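Local coordinates for Ent-copalyl diphosphate synthase (Streptomyces platensis, PDB 5BP8), which belongs to the terpene cyclases and is a largely helical protein with a region related to the C-terminal domain of squalene-hopene cyclases, at residues V267-L271 / A509-A513; H399-Y403 / W442-Q446. One frame throughout, in Å; residues are numbered along the deposited sequence.

Interaction 1: V267-L271 / A509-A513. With SO4 (sulfate ion), chain C.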
loop_
_atom_site.group_PDB
_atom_site.type_symbol
_atom_site.label_atom_id
_atom_site.label_comp_id
_atom_site.label_asym_id
_atom_site.label_seq_id
_atom_site.Cartn_x
_atom_site.Cartn_y
_atom_site.Cartn_z
ATOM N N VAL A 267 -7.583 -0.707 -11.899
ATOM C CA VAL A 267 -8.988 -0.800 -12.242
ATOM C C VAL A 267 -9.153 -1.226 -13.702
ATOM O O VAL A 267 -9.908 -2.170 -14.002
ATOM C CB VAL A 267 -9.748 0.516 -11.991
ATOM C CG1 VAL A 267 -11.141 0.436 -12.594
ATOM C CG2 VAL A 267 -9.850 0.803 -10.491
ATOM N N LEU A 268 -8.454 -0.544 -14.611
ATOM C CA LEU A 268 -8.536 -0.915 -16.020
ATOM C C LEU A 268 -8.065 -2.345 -16.298
ATOM O O LEU A 268 -8.708 -3.077 -17.070
ATOM C CB LEU A 268 -7.750 0.079 -16.867
ATOM C CG LEU A 268 -8.390 1.451 -17.012
ATOM C CD1 LEU A 268 -7.389 2.415 -17.607
ATOM C CD2 LEU A 268 -9.646 1.326 -17.877
ATOM N N ASN A 269 -6.977 -2.780 -15.662
ATOM C CA ASN A 269 -6.491 -4.152 -15.880
ATOM C C ASN A 269 -7.403 -5.218 -15.302
ATOM O O ASN A 269 -7.587 -6.279 -15.901
ATOM C CB ASN A 269 -5.047 -4.351 -15.393
ATOM C CG ASN A 269 -4.041 -3.606 -16.263
ATOM O OD1 ASN A 269 -4.234 -3.449 -17.480
ATOM N ND2 ASN A 269 -2.968 -3.126 -15.643
ATOM N N SER A 270 -8.011 -4.935 -14.159
ATOM C CA SER A 270 -8.995 -5.847 -13.601
ATOM C C SER A 270 -10.203 -5.982 -14.530
ATOM O O SER A 270 -10.653 -7.099 -14.800
ATOM C CB SER A 270 -9.440 -5.364 -12.219
ATOM O OG SER A 270 -8.392 -5.569 -11.286
ATOM N N LEU A 271 -10.713 -4.863 -15.021
ATOM C CA LEU A 271 -11.871 -4.882 -15.933
ATOM C C LEU A 271 -11.566 -5.564 -17.256
ATOM O O LEU A 271 -12.435 -6.258 -17.799
ATOM C CB LEU A 271 -12.400 -3.478 -16.177
ATOM C CG LEU A 271 -13.528 -3.060 -15.232
ATOM C CD1 LEU A 271 -13.384 -3.637 -13.831
ATOM C CD2 LEU A 271 -13.571 -1.548 -15.167
ATOM N N ALA A 509 -12.645 -3.412 -7.762
ATOM C CA ALA A 509 -12.461 -3.824 -9.159
ATOM C C ALA A 509 -12.062 -5.287 -9.248
ATOM O O ALA A 509 -12.512 -6.016 -10.130
ATOM C CB ALA A 509 -11.459 -2.929 -9.868
ATOM N N ALA A 510 -11.231 -5.734 -8.312
ATOM C CA ALA A 510 -10.858 -7.115 -8.230
ATOM C C ALA A 510 -12.050 -8.026 -7.942
ATOM O O ALA A 510 -12.176 -9.118 -8.528
ATOM C CB ALA A 510 -9.759 -7.310 -7.185
ATOM N N ARG A 511 -12.923 -7.573 -7.059
ATOM C CA ARG A 511 -14.127 -8.312 -6.713
ATOM C C ARG A 511 -15.032 -8.439 -7.949
ATOM O O ARG A 511 -15.519 -9.523 -8.265
ATOM C CB ARG A 511 -14.885 -7.647 -5.575
ATOM C CG ARG A 511 -16.206 -8.317 -5.228
ATOM C CD ARG A 511 -16.946 -7.566 -4.129
ATOM N NE ARG A 511 -18.141 -8.271 -3.681
ATOM C CZ ARG A 511 -19.379 -8.093 -4.161
ATOM N NH1 ARG A 511 -19.638 -7.227 -5.133
ATOM N NH2 ARG A 511 -20.378 -8.784 -3.640
ATOM N N LEU A 512 -15.206 -7.330 -8.644
ATOM C CA LEU A 512 -16.065 -7.329 -9.845
ATOM C C LEU A 512 -15.552 -8.326 -10.891
ATOM O O LEU A 512 -16.330 -9.136 -11.423
ATOM C CB LEU A 512 -16.193 -5.924 -10.404
ATOM C CG LEU A 512 -16.987 -5.785 -11.724
ATOM C CD1 LEU A 512 -18.391 -6.323 -11.573
ATOM C CD2 LEU A 512 -17.029 -4.344 -12.187
ATOM N N ALA A 513 -14.250 -8.286 -11.157
ATOM C CA ALA A 513 -13.607 -9.236 -12.073
ATOM C C ALA A 513 -13.840 -10.693 -11.679
ATOM O O ALA A 513 -14.211 -11.525 -12.523
ATOM C CB ALA A 513 -12.124 -8.942 -12.181
HETATM S S SO4 C . -23.593 -8.091 -5.546
HETATM O O1 SO4 C . -24.189 -9.112 -6.451
HETATM O O2 SO4 C . -23.112 -8.780 -4.336
HETATM O O3 SO4 C . -24.608 -7.087 -5.157
HETATM O O4 SO4 C . -22.485 -7.402 -6.250
#
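Arg511 NH2, carried by the same helix that packs Ala509 against Ser270, is gripped by two acceptors: O2 of the sulfate, 2.8 Å from NH2 with an N-H...O angle of 165°, and the backbone carbonyl of Leu482. NH1 gives a second, longer bond of 3.1 Å to sulfate O4, so the anion sits at the edge of the guanidinium in its plane, where Arg8 also bonds it. The extended Arg511 chain carries this charge well away from the helix pair; the sulfate probably came from the crystallisation liquor.

No hydrogen bond joins 267-271 to 509-513; they meet by van der Waals contact, mostly of small side chains and backbone. The two axes run almost parallel, 6° apart, and approach to 8.7 Å, a spacing that the small residues between them allow. Ala509 CB lies 4.0 Å from Val267 CA, with Ser270 CB at 3.9 Å from the same Ala509 methyl. A turn further on, Ala513 CB rests 3.5 Å from Ser270 O. Serine fits here because its hydroxyl turns back to its own helix: with OG beside the backbone N (chi1 -72°), it bonds to Trp266 O. Larger side chains fill the flank, where Leu271 CD1 meets Leu512 CD2 at 4.1 Å, the two leucines crossing at a slant.

Helix 7-20 packs on this leucine flank, with Leu16 on Leu271, Leu15 on Ala509 and Glu11 on Leu512. Helix 449-461 meets Ala510 and Ala513, while helix 307-319 lies against Leu268 and Asn269.

Interaction 2: H399-Y403 / W442-Q446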
loop_
_atom_site.group_PDB
_atom_site.type_symbol
_atom_site.label_atom_id
_atom_site.label_comp_id
_atom_site.label_asym_id
_atom_site.label_seq_id
_atom_site.Cartn_x
_atom_site.Cartn_y
_atom_site.Cartn_z
ATOM N N HIS A 399 3.206 -6.382 -0.643
ATOM C CA HIS A 399 1.899 -6.806 -0.179
ATOM C C HIS A 399 2.084 -7.866 0.890
ATOM O O HIS A 399 2.912 -8.774 0.769
ATOM C CB HIS A 399 1.108 -7.291 -1.378
ATOM C CG HIS A 399 -0.378 -7.272 -1.219
ATOM N ND1 HIS A 399 -1.060 -8.143 -0.400
ATOM C CD2 HIS A 399 -1.321 -6.527 -1.831
ATOM C CE1 HIS A 399 -2.352 -7.930 -0.506
ATOM N NE2 HIS A 399 -2.538 -6.960 -1.382
ATOM N N ALA A 400 1.277 -7.767 1.945
ATOM C CA ALA A 400 1.285 -8.732 3.046
ATOM C C ALA A 400 0.747 -10.127 2.719
ATOM O O ALA A 400 1.011 -11.054 3.460
ATOM C CB ALA A 400 0.471 -8.155 4.213
ATOM N N SER A 401 -0.041 -10.266 1.651
ATOM C CA SER A 401 -0.737 -11.499 1.335
ATOM C C SER A 401 -0.047 -12.352 0.245
ATOM O O SER A 401 0.278 -11.843 -0.840
ATOM C CB SER A 401 -2.146 -11.175 0.839
ATOM O OG SER A 401 -2.826 -12.366 0.545
ATOM N N PRO A 402 0.124 -13.649 0.505
ATOM C CA PRO A 402 0.587 -14.514 -0.581
ATOM C C PRO A 402 -0.454 -14.673 -1.685
ATOM O O PRO A 402 -0.116 -15.141 -2.809
ATOM C CB PRO A 402 0.847 -15.828 0.114
ATOM C CG PRO A 402 -0.073 -15.855 1.270
ATOM C CD PRO A 402 -0.239 -14.428 1.711
ATOM N N TYR A 403 -1.708 -14.318 -1.392
ATOM C CA TYR A 403 -2.774 -14.423 -2.396
ATOM C C TYR A 403 -2.584 -13.392 -3.497
ATOM O O TYR A 403 -2.828 -13.701 -4.673
ATOM C CB TYR A 403 -4.160 -14.382 -1.738
ATOM C CG TYR A 403 -4.248 -15.526 -0.755
ATOM C CD1 TYR A 403 -4.370 -16.859 -1.197
ATOM C CD2 TYR A 403 -4.114 -15.307 0.609
ATOM C CE1 TYR A 403 -4.389 -17.910 -0.292
ATOM C CE2 TYR A 403 -4.140 -16.351 1.510
ATOM C CZ TYR A 403 -4.270 -17.646 1.062
ATOM O OH TYR A 403 -4.273 -18.662 1.999
ATOM N N TRP A 442 -10.734 -16.823 1.006
ATOM C CA TRP A 442 -9.317 -16.973 1.255
ATOM C C TRP A 442 -8.847 -15.719 1.963
ATOM O O TRP A 442 -9.428 -14.639 1.796
ATOM C CB TRP A 442 -8.511 -17.073 -0.026
ATOM C CG TRP A 442 -8.490 -18.389 -0.793
ATOM C CD1 TRP A 442 -7.521 -19.346 -0.754
ATOM C CD2 TRP A 442 -9.439 -18.816 -1.766
ATOM N NE1 TRP A 442 -7.798 -20.352 -1.664
ATOM C CE2 TRP A 442 -8.975 -20.047 -2.297
ATOM C CE3 TRP A 442 -10.615 -18.256 -2.278
ATOM C CZ2 TRP A 442 -9.660 -20.735 -3.279
ATOM C CZ3 TRP A 442 -11.295 -18.949 -3.267
ATOM C CH2 TRP A 442 -10.817 -20.185 -3.746
ATOM N N GLY A 443 -7.774 -15.871 2.730
ATOM C CA GLY A 443 -7.044 -14.744 3.227
ATOM C C GLY A 443 -6.034 -15.121 4.285
ATOM O O GLY A 443 -6.162 -16.170 4.930
ATOM N N ARG A 444 -5.045 -14.252 4.459
ATOM C CA ARG A 444 -3.945 -14.506 5.373
ATOM C C ARG A 444 -4.365 -14.595 6.838
ATOM O O ARG A 444 -4.060 -15.584 7.519
ATOM C CB ARG A 444 -2.874 -13.426 5.219
ATOM C CG ARG A 444 -1.689 -13.685 6.126
ATOM C CD ARG A 444 -0.534 -12.739 5.885
ATOM N NE ARG A 444 0.465 -12.912 6.942
ATOM C CZ ARG A 444 1.659 -12.321 6.960
ATOM N NH1 ARG A 444 2.052 -11.522 5.977
ATOM N NH2 ARG A 444 2.475 -12.535 7.983
ATOM N N TRP A 445 -5.015 -13.540 7.324
ATOM C CA TRP A 445 -5.407 -13.451 8.741
ATOM C C TRP A 445 -6.905 -13.747 8.944
ATOM O O TRP A 445 -7.339 -14.110 10.038
ATOM C CB TRP A 445 -5.063 -12.077 9.267
ATOM C CG TRP A 445 -3.613 -11.812 9.363
ATOM C CD1 TRP A 445 -2.697 -12.547 10.049
ATOM C CD2 TRP A 445 -2.886 -10.753 8.741
ATOM N NE1 TRP A 445 -1.449 -12.008 9.918
ATOM C CE2 TRP A 445 -1.529 -10.904 9.115
ATOM C CE3 TRP A 445 -3.240 -9.699 7.893
ATOM C CZ2 TRP A 445 -0.525 -10.036 8.687
ATOM C CZ3 TRP A 445 -2.245 -8.806 7.488
ATOM C CH2 TRP A 445 -0.900 -8.986 7.886
ATOM N N GLN A 446 -7.683 -13.620 7.877
ATOM C CA GLN A 446 -9.100 -13.935 7.880
ATOM C C GLN A 446 -9.499 -14.011 6.408
ATOM O O GLN A 446 -8.767 -13.528 5.548
ATOM C CB GLN A 446 -9.892 -12.783 8.538
ATOM C CG GLN A 446 -9.789 -11.498 7.734
ATOM C CD GLN A 446 -10.227 -10.272 8.484
ATOM O OE1 GLN A 446 -9.441 -9.339 8.678
ATOM N NE2 GLN A 446 -11.485 -10.267 8.936
HETATM O O HOH W 1 -6.884 -18.795 2.994
#
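Arg444 reaches Ala400 and Tyr403 meets Trp442, and these two pairings join the start of helix 402-416 and the turn before it to the 442-446 loop. Arg444 NH1 donates to Ala400 O over 2.8 Å, at an N-H...O angle of 156°; the hydrogen lands on a lone pair in the carbonyl plane, with the acceptor at the edge of the guanidinium. An arginine suits this place because its chain, extended from CG to NE with CG anti to the backbone N (chi1 -178°), spans the distance to a buried carbonyl. Beside it, Ala400 CB touches Trp445 CH2 at 4.0 Å.

The phenol ring of Tyr403 has Trp442 CB over one face in a CH-pi contact, 4.3 Å from the ring centroid, and Pro402 CG over the opposite face. Tyr403 CE1 also comes within 3.5 Å of Trp442 CD1, the ring planes being inclined at 59°. At the far end of the ring, one water lies 2.8 Å from Tyr403 OH and accepts from Gly443 N at 3.1 Å. Gly443 adopts an extended backbone in which a side chain would run into Gln446 O.

The second shell fixes these groups. Trp445 lies over one face of the Arg444 guanidinium, and Asp68 takes both a salt bridge from Arg444 NH2 and a bond from Trp445 NE1. Ser401 is the N-cap of helix 402-416, its OG accepting from Tyr403 N at 3.0 Å. Glu451 receives bonds from both segments, through Ser401 OG and Arg444 N.

Trp442 NE1 bonds to Ala432 O and its side chain touches Gln436. With that glutamine, it fits the Q-x3-G-x-W pattern of the QW motif, a helix-connecting repeat characteristic of squalene-hopene cyclase relatives.

Read from the N terminus, the chain passes through ten earlier helices before helix 260-274, whose residues 267-271 form the first half of interaction 1. It then passes 399-403 at the start of helix 402-416, and 38 residues later 442-446 returns to that turn, closing the short loop of interaction 2. Only at 509-513, on helix 504-518, does interaction 1 close, after 237 intervening residues, so the short closure lies wholly within the long one and the two do not cross. Their centres are 18 Å apart and they do not touch. Helix 449-461 bridges them, bordering both the 442-446 loop and the alanines of 504-518.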